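Local coordinates for protein C alpha-dehydrogenase (Sphingobium sp. SYK-6, PDB 4YAC) that binds NADH as a short-chain dehydrogenase/reductase and probably oxidises the alpha-carbon alcohol of lignin-derived beta-aryl ethers with NAD+ as the hydride acceptor, at residues Val35-Arg40 and His59-Asp64; Cys89-Val94 and His138-Ala143; Asp106-Gln111 and Thr154-Thr159; Val114-Val119 and Lys161-Gly166. All coordinates share one frame; numbering follows the deposited sequence.

Contact 1. Residues Val35-Arg40 and His59-Asp64; sequences VIADIR and HPVRLD. With NAI (1,4-dihydronicotinamide adenine dinucleotide), chain B.
Ile36 and Asp38 pair with His59, Val61 and Leu63, the last just beyond strand 57-62, in parallel register. Ile36 N donates to His59 O at 3.1 Å, and Val61 N returns a bond to Ile36 O. Asp38 N then donates to Val61 O. The last bond, Leu63 N to Asp38 O, is the shortest of the four at 2.8 Å, but its donor stands well above the carbonyl plane. Beyond it a side chain takes over: Arg62 NH1 reaches Ile39 O at 2.9 Å, in the guanidinium plane and on a lone pair of the carbonyl.

The carboxylate of Asp38 has its CG anti to the backbone N (chi1 -156°), which turns it to the adenine ribose of the cofactor. OD2 accepts from NAI O3B at 2.6 Å and also from Gly15 N. OD1 accepts from NAI O2B at 2.8 Å and from Arg40 N at 3.0 Å, closing an Asx turn. An alanine here would probably leave both ribose hydroxyls without their mate and the turn before helix 41-51 less firmly set. Asp64 OD1 accepts from the adenine amine N6A at 3.1 Å and is also bonded to Thr66. Ile39 CD1 lies alongside the Asp64 carboxylate, while its CG2 packs against the adenine.

This strand pair belongs to a beta-alpha-beta unit of the Rossmann fold. Helix 41-51 covers the face of Ile36, Asp38, Pro60 and Arg62. Helix 68-81 covers Val35, His59 and Val61, with Glu77 bonded to His59 NE2. Strand 8-12 pairs with the other edge of strand 33-38.

Contact 2. Residues Cys89-Val94 and His138-Ala143; sequences CNTAGV and HILITA
Asn90 and Thr91 meet Leu140 and Thr142 where two parallel strands of the central sheet begin to part. Asn90 grips Leu140 O twice. Its backbone N donates at 2.8 Å, and its side-chain ND2 folds back to donate to the same oxygen at 3.0 Å. The two donors come from opposite faces of the carbonyl plane. CG of Asn90 stands beside its own backbone N (chi1 -54°), which allows this double grip. The amide also passes obliquely over Ile139, with ND2 3.7 Å from Ile139 CG2. Thr142 N closes the pairing with an almost straight bond to Asn90 O at 2.9 Å.

Cys89 and Leu140 point to the other face of the sheet, where Cys89 SG touches Leu140 CD2 at 3.8 Å. Thr91 and Thr142 approach at a slant, hydroxyl to hydroxyl. Thr142 OG1 donates to Thr91 OG1 at 2.9 Å, and Thr91 OG1 is bonded in turn to Gln22 OE1 on helix 17-28. Thr91 CG2 lies beside the Thr142 hydroxyl. A valine in place of Thr91 would probably leave the Thr142 hydroxyl without its acceptor and Gln22 OE1 short of a partner. Past the last strand bond, a water sits 2.6 Å from Ala92 O and also reaches Thr142 O.

Thr12 OG1 accepts from the backbone N of both Thr91 and Ala92. The run Asn90-Thr91-Ala92-Gly93 corresponds to the Asn-Asn-Ala-Gly motif of classical short-chain dehydrogenases, which begins at the end of the fourth Rossmann strand and runs into the loop beyond. It leads to Val94 in the NADH pocket.

Contact 3. Residues Asp106-Gln111 and Thr154-Thr159; sequences DDWDWQ and TGIYCT
Trp108 and Ile156 form the dense part of a helix pair. The pair joins helix 105-133 to helix 155-174, the two long helices that in short-chain dehydrogenases commonly build the four-helix dimer interface. The short segments run 9.9 Å apart at 30°. Ile156 CG1 sits over the six-membered ring of Trp108, 3.6 Å from its centroid and only 11° off the ring normal, a clear CH-pi contact. Ile156 CD1 runs on to Asp107 CB, and CG2 presses on the amide of Gln111, 3.6 Å from Gln111 NE2. The Gln111 chain extends beyond CG and crosses Ile156 at about a right angle. Its NE2 is hydrogen-bonded to Gln96 O.

The margins are looser. Asp107 touches with its CB alone, while its carboxylate leads away from the partner helix. Tyr157 is partly exposed and heads away from residues 106-111; its ring packs on Asn115, further along the same helix. It meets the segment only through long contacts, such as Tyr157 CB to Gln111 OE1 at 4.0 Å. No hydrogen bond crosses between the two segments. The indole side faces the dimer instead: Trp108 packs on Ile120 of the second subunit, and Thr159 on Leu167 of the second subunit. Asp109 forms a salt bridge with Arg68 of the second subunit.

At the far end of the indole, Thr159 OG1 lies at the ring edge, 3.6 Å from Trp108 CH2. That hydroxyl donates to Gly155 O at 2.8 Å. Thr159 N also binds Gly155 O, and the two donors reach it from opposite faces of the carbonyl plane.

Contact 4. Residues Val114-Val119 and Lys161-Gly166; sequences VNVNGV and KYAVRG
Helix segments Val114-Val119 and Lys161-Gly166 run nearly side by side, 9.0 Å apart at 24°, and come nearest where Val116 CA lies 6.1 Å from Val164 CA. The first segment has a wider pi-type turn at 114-117. Val164 is the main wedge. Its CG1 stands beside its own backbone N (chi1 -66°) and enters between Asn115 and Val119. It lies 3.2 Å from Asn115 O and 3.9 Å from Val119 CG2, crossing the Val119 side chain at about a right angle. On the flank, Val116 puts both methyls against Ala163 CB, with CG2 at 3.9 Å.

Lys161 starts away from the partner helix, but a bend at chi2 (-60°) and a straight run beyond bring its amine back. A water links the helices there: it donates to Asn115 O at 2.8 Å and accepts from Lys161 NZ at 2.8 Å. Tyr157 and Lys161 have the spacing of the Tyr-x-x-x-Lys motif of short-chain dehydrogenases. The main-chain carbonyl of Asn115, the water and Lys161 are consistent with the proton relay known in that family. Val119 and Val164 both rest on Ile141 of the central sheet. Across the dimer, Ala163 packs on Ala163 of the second subunit. The Asn115 amide is held at both ends, its OD1 by Val94 N and its ND2 by Thr160 OG1.

How the contacts relate
From the N terminus, contact 1 closes first. It joins strands 33-38 and 57-62 around helix 41-51 and is complete before contact 2 opens. Contact 2 opens at strand 87-90 and closes at strand 137-142, spanning helix 105-133. Contacts 3 and 4 open inside that span and close beyond it, on helix 155-174, so both cross contact 2. They also cross each other, at successive levels of the same helix pair, and both touch the second subunit. Val94 of contact 2 packs on Trp110 of contact 3. Contacts 1 and 2 share the sheet without touching. Contact 1 ties two cofactor-binding strands; contacts 2 to 4 touch one another and join mid-sheet to the dimer helices.

Contact 1. Residues Val35-Arg40 and His59-Asp64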
# COMPACT_ATOMS: atom_id res chain seq x y z
N VAL A 35 -8.59 -0.03 26.95
CA VAL A 35 -7.19 -0.33 27.19
C VAL A 35 -6.35 0.55 26.28
O VAL A 35 -6.53 0.52 25.07
CB VAL A 35 -6.85 -1.81 26.93
CG1 VAL A 35 -5.36 -2.08 27.16
CG2 VAL A 35 -7.71 -2.72 27.81
N ILE A 36 -5.46 1.36 26.86
CA ILE A 36 -4.52 2.13 26.05
C ILE A 36 -3.19 1.41 26.08
O ILE A 36 -2.65 1.11 27.15
CB ILE A 36 -4.38 3.59 26.53
CG1 ILE A 36 -4.06 3.69 28.03
CG2 ILE A 36 -5.66 4.35 26.22
CD1 ILE A 36 -3.77 5.11 28.50
N ALA A 37 -2.68 1.11 24.89
CA ALA A 37 -1.44 0.37 24.72
C ALA A 37 -0.40 1.26 24.07
O ALA A 37 -0.63 1.78 22.98
CB ALA A 37 -1.67 -0.88 23.89
N ASP A 38 0.74 1.42 24.73
CA ASP A 38 1.76 2.36 24.27
C ASP A 38 3.14 1.87 24.67
O ASP A 38 3.30 1.24 25.71
CB ASP A 38 1.49 3.74 24.87
CG ASP A 38 2.09 4.85 24.04
OD1 ASP A 38 3.32 5.08 24.13
OD2 ASP A 38 1.33 5.51 23.31
N ILE A 39 4.14 2.16 23.85
CA ILE A 39 5.50 1.73 24.16
C ILE A 39 6.13 2.59 25.25
O ILE A 39 6.97 2.11 26.01
CB ILE A 39 6.39 1.75 22.90
CG1 ILE A 39 7.65 0.91 23.13
CG2 ILE A 39 6.73 3.18 22.50
CD1 ILE A 39 8.48 0.69 21.85
N ARG A 40 5.71 3.85 25.35
CA ARG A 40 6.31 4.77 26.31
C ARG A 40 5.56 4.83 27.63
O ARG A 40 4.39 5.21 27.68
CB ARG A 40 6.39 6.17 25.71
CG ARG A 40 7.58 6.33 24.77
CD ARG A 40 7.72 7.74 24.26
NE ARG A 40 7.99 8.70 25.33
CZ ARG A 40 8.29 9.98 25.12
NH1 ARG A 40 8.36 10.46 23.89
NH2 ARG A 40 8.52 10.78 26.15
N HIS A 59 -7.50 1.16 31.39
CA HIS A 59 -6.40 0.32 31.83
C HIS A 59 -5.19 0.52 30.92
O HIS A 59 -5.29 0.26 29.72
CB HIS A 59 -6.79 -1.15 31.84
CG HIS A 59 -5.67 -2.05 32.26
ND1 HIS A 59 -5.25 -2.17 33.56
CD2 HIS A 59 -4.86 -2.85 31.53
CE1 HIS A 59 -4.24 -3.02 33.62
NE2 HIS A 59 -3.99 -3.45 32.40
N PRO A 60 -4.06 0.97 31.47
CA PRO A 60 -2.84 1.13 30.66
C PRO A 60 -2.05 -0.17 30.56
O PRO A 60 -2.03 -0.95 31.51
CB PRO A 60 -2.06 2.18 31.44
CG PRO A 60 -2.40 1.89 32.86
CD PRO A 60 -3.84 1.42 32.86
N VAL A 61 -1.41 -0.39 29.41
CA VAL A 61 -0.46 -1.49 29.27
C VAL A 61 0.70 -1.02 28.42
O VAL A 61 0.50 -0.51 27.31
CB VAL A 61 -1.11 -2.74 28.65
CG1 VAL A 61 -1.72 -2.44 27.28
CG2 VAL A 61 -0.10 -3.88 28.56
N ARG A 62 1.92 -1.18 28.93
CA ARG A 62 3.08 -0.79 28.14
C ARG A 62 3.41 -1.91 27.15
O ARG A 62 3.68 -3.04 27.55
CB ARG A 62 4.30 -0.49 29.01
CG ARG A 62 5.35 0.32 28.28
CD ARG A 62 6.72 0.19 28.91
NE ARG A 62 7.32 -1.11 28.67
CZ ARG A 62 7.86 -1.48 27.51
NH1 ARG A 62 7.86 -0.65 26.47
NH2 ARG A 62 8.39 -2.69 27.38
N LEU A 63 3.38 -1.57 25.87
CA LEU A 63 3.51 -2.54 24.80
C LEU A 63 4.22 -1.96 23.59
O LEU A 63 3.86 -0.89 23.10
CB LEU A 63 2.12 -3.04 24.37
CG LEU A 63 2.07 -3.87 23.08
CD1 LEU A 63 2.81 -5.18 23.25
CD2 LEU A 63 0.63 -4.11 22.66
N ASP A 64 5.24 -2.68 23.12
CA ASP A 64 5.84 -2.46 21.81
C ASP A 64 5.07 -3.31 20.80
O ASP A 64 5.13 -4.54 20.84
CB ASP A 64 7.33 -2.84 21.82
CG ASP A 64 8.03 -2.57 20.49
OD1 ASP A 64 7.35 -2.25 19.50
OD2 ASP A 64 9.27 -2.70 20.45
PA NAI B . 2.31 10.91 18.78
O1A NAI B . 3.80 11.00 18.98
O2A NAI B . 1.63 12.11 19.47
O5B NAI B . 1.76 9.57 19.40
C5B NAI B . 2.30 8.36 18.97
C4B NAI B . 2.20 7.38 20.06
O4B NAI B . 2.47 6.05 19.50
C3B NAI B . 3.20 7.63 21.10
O3B NAI B . 2.60 7.57 22.39
C2B NAI B . 4.19 6.60 20.94
O2B NAI B . 4.85 6.29 22.18
C1B NAI B . 3.45 5.47 20.42
N9A NAI B . 4.28 4.49 19.77
C8A NAI B . 5.27 4.69 18.86
N7A NAI B . 5.81 3.51 18.49
C5A NAI B . 5.17 2.51 19.17
C6A NAI B . 5.27 1.12 19.22
N6A NAI B . 6.23 0.40 18.45
N1A NAI B . 4.43 0.42 20.04
C2A NAI B . 3.51 1.04 20.81
N3A NAI B . 3.38 2.38 20.77
C4A NAI B . 4.19 3.13 19.98
O3 NAI B . 1.97 10.91 17.27
PN NAI B . 0.58 11.46 16.70
O1N NAI B . 0.48 12.95 16.98
O2N NAI B . 0.51 11.19 15.12
O5D NAI B . -0.60 10.73 17.39

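Contact 2. Residues Cys89-Val94 and His138-Ala143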
# COMPACT_ATOMS: atom_id res chain seq x y z
N CYS A 89 -8.45 -0.49 17.77
CA CYS A 89 -8.06 0.74 17.10
C CYS A 89 -6.56 0.70 16.85
O CYS A 89 -5.76 0.95 17.75
CB CYS A 89 -8.43 1.98 17.93
SG CYS A 89 -10.19 2.17 18.25
N ASN A 90 -6.19 0.36 15.62
CA ASN A 90 -4.79 0.34 15.22
C ASN A 90 -4.37 1.74 14.78
O ASN A 90 -4.48 2.09 13.61
CB ASN A 90 -4.56 -0.65 14.07
CG ASN A 90 -5.07 -2.04 14.39
OD1 ASN A 90 -4.40 -2.83 15.06
ND2 ASN A 90 -6.25 -2.37 13.89
N THR A 91 -3.88 2.54 15.73
CA THR A 91 -3.68 3.96 15.48
C THR A 91 -2.24 4.42 15.69
O THR A 91 -1.83 5.44 15.12
CB THR A 91 -4.64 4.78 16.39
OG1 THR A 91 -5.98 4.39 16.08
CG2 THR A 91 -4.50 6.28 16.17
N ALA A 92 -1.46 3.67 16.46
CA ALA A 92 -0.05 4.00 16.64
C ALA A 92 0.63 4.13 15.29
O ALA A 92 0.36 3.37 14.37
CB ALA A 92 0.65 2.95 17.49
N GLY A 93 1.52 5.11 15.18
CA GLY A 93 2.29 5.28 13.96
C GLY A 93 3.44 6.22 14.20
O GLY A 93 3.40 7.04 15.12
N VAL A 94 4.48 6.09 13.38
CA VAL A 94 5.63 6.98 13.44
C VAL A 94 5.94 7.53 12.06
O VAL A 94 5.43 7.03 11.06
CB VAL A 94 6.88 6.25 13.98
CG1 VAL A 94 6.62 5.72 15.38
CG2 VAL A 94 7.29 5.12 13.04
N HIS A 138 -15.31 -4.87 15.82
CA HIS A 138 -14.98 -3.80 14.90
C HIS A 138 -13.49 -3.55 14.88
O HIS A 138 -12.82 -3.64 15.92
CB HIS A 138 -15.73 -2.53 15.29
CG HIS A 138 -15.83 -1.53 14.19
ND1 HIS A 138 -16.92 -1.46 13.34
CD2 HIS A 138 -14.98 -0.56 13.78
CE1 HIS A 138 -16.73 -0.49 12.46
NE2 HIS A 138 -15.56 0.07 12.71
N ILE A 139 -12.96 -3.26 13.70
CA ILE A 139 -11.54 -3.00 13.53
C ILE A 139 -11.35 -1.65 12.85
O ILE A 139 -11.84 -1.42 11.75
CB ILE A 139 -10.85 -4.10 12.70
CG1 ILE A 139 -11.00 -5.45 13.40
CG2 ILE A 139 -9.37 -3.78 12.51
CD1 ILE A 139 -10.67 -6.64 12.52
N LEU A 140 -10.63 -0.76 13.53
CA LEU A 140 -10.24 0.53 12.98
C LEU A 140 -8.76 0.50 12.65
O LEU A 140 -7.95 0.06 13.46
CB LEU A 140 -10.53 1.67 13.95
CG LEU A 140 -9.91 3.04 13.62
CD1 LEU A 140 -10.61 3.70 12.44
CD2 LEU A 140 -9.93 3.95 14.85
N ILE A 141 -8.44 0.96 11.45
CA ILE A 141 -7.06 1.20 11.06
C ILE A 141 -6.94 2.69 10.76
O ILE A 141 -7.71 3.24 9.97
CB ILE A 141 -6.65 0.36 9.83
CG1 ILE A 141 -6.48 -1.10 10.24
CG2 ILE A 141 -5.33 0.88 9.23
CD1 ILE A 141 -6.35 -2.06 9.07
N THR A 142 -6.00 3.34 11.44
CA THR A 142 -5.69 4.74 11.18
C THR A 142 -4.49 4.82 10.27
O THR A 142 -3.37 4.53 10.67
CB THR A 142 -5.41 5.52 12.48
OG1 THR A 142 -6.52 5.36 13.39
CG2 THR A 142 -5.20 7.00 12.20
N ALA A 143 -4.75 5.20 9.02
CA ALA A 143 -3.69 5.38 8.04
C ALA A 143 -3.36 6.86 7.94
O ALA A 143 -2.88 7.45 8.90
CB ALA A 143 -4.11 4.80 6.70
O HOH W 1 -1.46 2.84 12.57

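Contact 3. Residues Asp106-Gln111 and Thr154-Thr159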
# COMPACT_ATOMS: atom_id res chain seq x y z
N ASP A 106 17.76 1.25 8.13
CA ASP A 106 17.22 1.38 9.48
C ASP A 106 15.99 2.29 9.46
O ASP A 106 15.03 2.05 10.20
CB ASP A 106 18.27 1.94 10.46
CG ASP A 106 19.38 0.93 10.78
OD1 ASP A 106 19.23 -0.26 10.43
OD2 ASP A 106 20.39 1.33 11.40
N ASP A 107 16.02 3.33 8.63
CA ASP A 107 14.87 4.23 8.47
C ASP A 107 13.66 3.45 7.97
O ASP A 107 12.55 3.59 8.49
CB ASP A 107 15.17 5.38 7.49
CG ASP A 107 16.20 6.36 8.01
OD1 ASP A 107 16.35 6.48 9.25
OD2 ASP A 107 16.85 7.02 7.17
N TRP A 108 13.88 2.63 6.94
CA TRP A 108 12.83 1.80 6.38
C TRP A 108 12.26 0.82 7.41
O TRP A 108 11.04 0.75 7.61
CB TRP A 108 13.36 1.02 5.17
CG TRP A 108 13.26 1.75 3.86
CD1 TRP A 108 14.29 2.32 3.16
CD2 TRP A 108 12.08 1.95 3.08
NE1 TRP A 108 13.81 2.87 2.00
CE2 TRP A 108 12.45 2.66 1.93
CE3 TRP A 108 10.73 1.61 3.26
CZ2 TRP A 108 11.54 3.04 0.95
CZ3 TRP A 108 9.83 1.99 2.28
CH2 TRP A 108 10.23 2.69 1.15
N ASP A 109 13.15 0.07 8.06
CA ASP A 109 12.72 -0.99 8.97
C ASP A 109 11.92 -0.45 10.16
O ASP A 109 10.92 -1.04 10.55
CB ASP A 109 13.94 -1.77 9.48
CG ASP A 109 14.59 -2.61 8.40
OD1 ASP A 109 13.94 -2.89 7.37
OD2 ASP A 109 15.76 -3.00 8.58
N TRP A 110 12.36 0.66 10.74
CA TRP A 110 11.66 1.25 11.88
C TRP A 110 10.22 1.62 11.50
O TRP A 110 9.28 1.20 12.17
CB TRP A 110 12.41 2.47 12.39
CG TRP A 110 11.65 3.28 13.39
CD1 TRP A 110 10.97 2.82 14.49
CD2 TRP A 110 11.51 4.70 13.41
NE1 TRP A 110 10.41 3.86 15.17
CE2 TRP A 110 10.72 5.03 14.53
CE3 TRP A 110 11.96 5.73 12.57
CZ2 TRP A 110 10.39 6.34 14.84
CZ3 TRP A 110 11.62 7.03 12.88
CH2 TRP A 110 10.85 7.33 14.01
N GLN A 111 10.05 2.38 10.43
CA GLN A 111 8.72 2.84 10.05
C GLN A 111 7.86 1.69 9.52
O GLN A 111 6.66 1.64 9.80
CB GLN A 111 8.82 3.96 9.01
CG GLN A 111 9.45 5.23 9.57
CD GLN A 111 9.46 6.37 8.58
OE1 GLN A 111 8.42 6.92 8.24
NE2 GLN A 111 10.65 6.74 8.12
N THR A 154 8.22 12.07 1.66
CA THR A 154 7.38 11.17 2.46
C THR A 154 7.36 9.74 1.92
O THR A 154 6.42 8.99 2.15
CB THR A 154 5.91 11.66 2.53
OG1 THR A 154 5.28 11.51 1.25
CG2 THR A 154 5.83 13.11 2.98
N GLY A 155 8.42 9.36 1.20
CA GLY A 155 8.47 8.07 0.52
C GLY A 155 8.23 6.86 1.40
O GLY A 155 7.41 6.00 1.07
N ILE A 156 8.97 6.76 2.50
CA ILE A 156 8.81 5.63 3.41
C ILE A 156 7.42 5.66 4.04
O ILE A 156 6.69 4.68 3.99
CB ILE A 156 9.88 5.63 4.52
CG1 ILE A 156 11.27 5.46 3.90
CG2 ILE A 156 9.62 4.50 5.51
CD1 ILE A 156 12.41 5.50 4.90
N TYR A 157 7.07 6.81 4.62
CA TYR A 157 5.78 6.98 5.28
C TYR A 157 4.62 6.61 4.35
O TYR A 157 3.71 5.87 4.74
CB TYR A 157 5.63 8.44 5.75
CG TYR A 157 4.37 8.73 6.52
CD1 TYR A 157 4.21 8.30 7.82
CD2 TYR A 157 3.35 9.47 5.94
CE1 TYR A 157 3.06 8.58 8.53
CE2 TYR A 157 2.19 9.76 6.64
CZ TYR A 157 2.05 9.31 7.94
OH TYR A 157 0.90 9.60 8.64
N CYS A 158 4.66 7.11 3.12
CA CYS A 158 3.63 6.85 2.13
C CYS A 158 3.52 5.36 1.83
O CYS A 158 2.42 4.81 1.74
CB CYS A 158 3.94 7.63 0.85
SG CYS A 158 2.86 7.29 -0.56
N THR A 159 4.66 4.70 1.68
CA THR A 159 4.68 3.26 1.42
C THR A 159 3.94 2.52 2.54
O THR A 159 3.12 1.65 2.26
CB THR A 159 6.12 2.72 1.29
OG1 THR A 159 6.78 3.39 0.21
CG2 THR A 159 6.10 1.23 1.00

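Contact 4. Residues Val114-Val119 and Lys161-Gly166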
# COMPACT_ATOMS: atom_id res chain seq x y z
N VAL A 114 6.66 -0.48 12.76
CA VAL A 114 5.58 0.11 13.56
C VAL A 114 4.32 0.32 12.74
O VAL A 114 3.23 -0.07 13.16
CB VAL A 114 5.99 1.46 14.18
CG1 VAL A 114 4.83 2.04 15.01
CG2 VAL A 114 7.22 1.30 15.05
N ASN A 115 4.45 0.93 11.57
CA ASN A 115 3.29 1.36 10.81
C ASN A 115 2.57 0.22 10.09
O ASN A 115 1.36 0.29 9.89
CB ASN A 115 3.68 2.43 9.79
CG ASN A 115 4.11 3.73 10.45
OD1 ASN A 115 4.16 3.84 11.68
ND2 ASN A 115 4.42 4.73 9.63
N VAL A 116 3.31 -0.81 9.70
CA VAL A 116 2.71 -1.92 8.97
C VAL A 116 2.65 -3.17 9.86
O VAL A 116 1.56 -3.67 10.12
CB VAL A 116 3.46 -2.24 7.67
CG1 VAL A 116 2.67 -3.27 6.86
CG2 VAL A 116 3.65 -0.98 6.85
N ASN A 117 3.79 -3.66 10.31
CA ASN A 117 3.78 -4.86 11.15
C ASN A 117 3.02 -4.65 12.45
O ASN A 117 2.38 -5.58 12.93
CB ASN A 117 5.20 -5.34 11.46
CG ASN A 117 5.81 -6.14 10.32
OD1 ASN A 117 5.11 -6.82 9.57
ND2 ASN A 117 7.13 -6.07 10.20
N GLY A 118 3.07 -3.45 13.02
CA GLY A 118 2.34 -3.18 14.25
C GLY A 118 0.84 -3.36 14.06
O GLY A 118 0.14 -3.86 14.95
N VAL A 119 0.35 -2.94 12.89
CA VAL A 119 -1.06 -3.08 12.56
C VAL A 119 -1.39 -4.54 12.24
O VAL A 119 -2.40 -5.07 12.72
CB VAL A 119 -1.44 -2.19 11.36
CG1 VAL A 119 -2.90 -2.41 10.95
CG2 VAL A 119 -1.20 -0.72 11.68
N LYS A 161 1.63 3.62 4.59
CA LYS A 161 0.22 3.95 4.71
C LYS A 161 -0.59 3.35 3.56
O LYS A 161 -1.74 2.94 3.75
CB LYS A 161 0.04 5.47 4.81
CG LYS A 161 0.65 6.07 6.08
CD LYS A 161 0.02 5.49 7.35
CE LYS A 161 0.65 6.05 8.62
NZ LYS A 161 0.03 5.44 9.84
N TYR A 162 0.01 3.26 2.38
CA TYR A 162 -0.60 2.51 1.30
C TYR A 162 -0.79 1.06 1.74
O TYR A 162 -1.84 0.46 1.51
CB TYR A 162 0.25 2.58 0.03
CG TYR A 162 -0.19 3.65 -0.95
CD1 TYR A 162 0.11 4.98 -0.73
CD2 TYR A 162 -0.89 3.31 -2.10
CE1 TYR A 162 -0.28 5.95 -1.63
CE2 TYR A 162 -1.29 4.28 -3.00
CZ TYR A 162 -0.98 5.60 -2.76
OH TYR A 162 -1.37 6.56 -3.65
N ALA A 163 0.23 0.51 2.39
CA ALA A 163 0.19 -0.87 2.83
C ALA A 163 -1.02 -1.15 3.71
O ALA A 163 -1.79 -2.07 3.43
CB ALA A 163 1.47 -1.23 3.57
N VAL A 164 -1.21 -0.37 4.76
CA VAL A 164 -2.30 -0.66 5.70
C VAL A 164 -3.64 -0.28 5.08
O VAL A 164 -4.67 -0.81 5.49
CB VAL A 164 -2.11 0.05 7.05
CG1 VAL A 164 -0.89 -0.52 7.77
CG2 VAL A 164 -2.00 1.55 6.89
N ARG A 165 -3.65 0.61 4.09
CA ARG A 165 -4.88 0.85 3.34
C ARG A 165 -5.29 -0.43 2.64
O ARG A 165 -6.46 -0.81 2.66
CB ARG A 165 -4.71 1.97 2.31
CG ARG A 165 -5.84 2.01 1.29
CD ARG A 165 -5.68 3.11 0.27
NE ARG A 165 -6.66 2.97 -0.81
CZ ARG A 165 -6.61 3.62 -1.97
NH1 ARG A 165 -5.62 4.47 -2.21
NH2 ARG A 165 -7.54 3.41 -2.88
N GLY A 166 -4.33 -1.10 2.02
CA GLY A 166 -4.58 -2.36 1.35
C GLY A 166 -5.12 -3.39 2.32
O GLY A 166 -6.07 -4.12 2.03
O HOH W 2 -0.08 2.65 10.33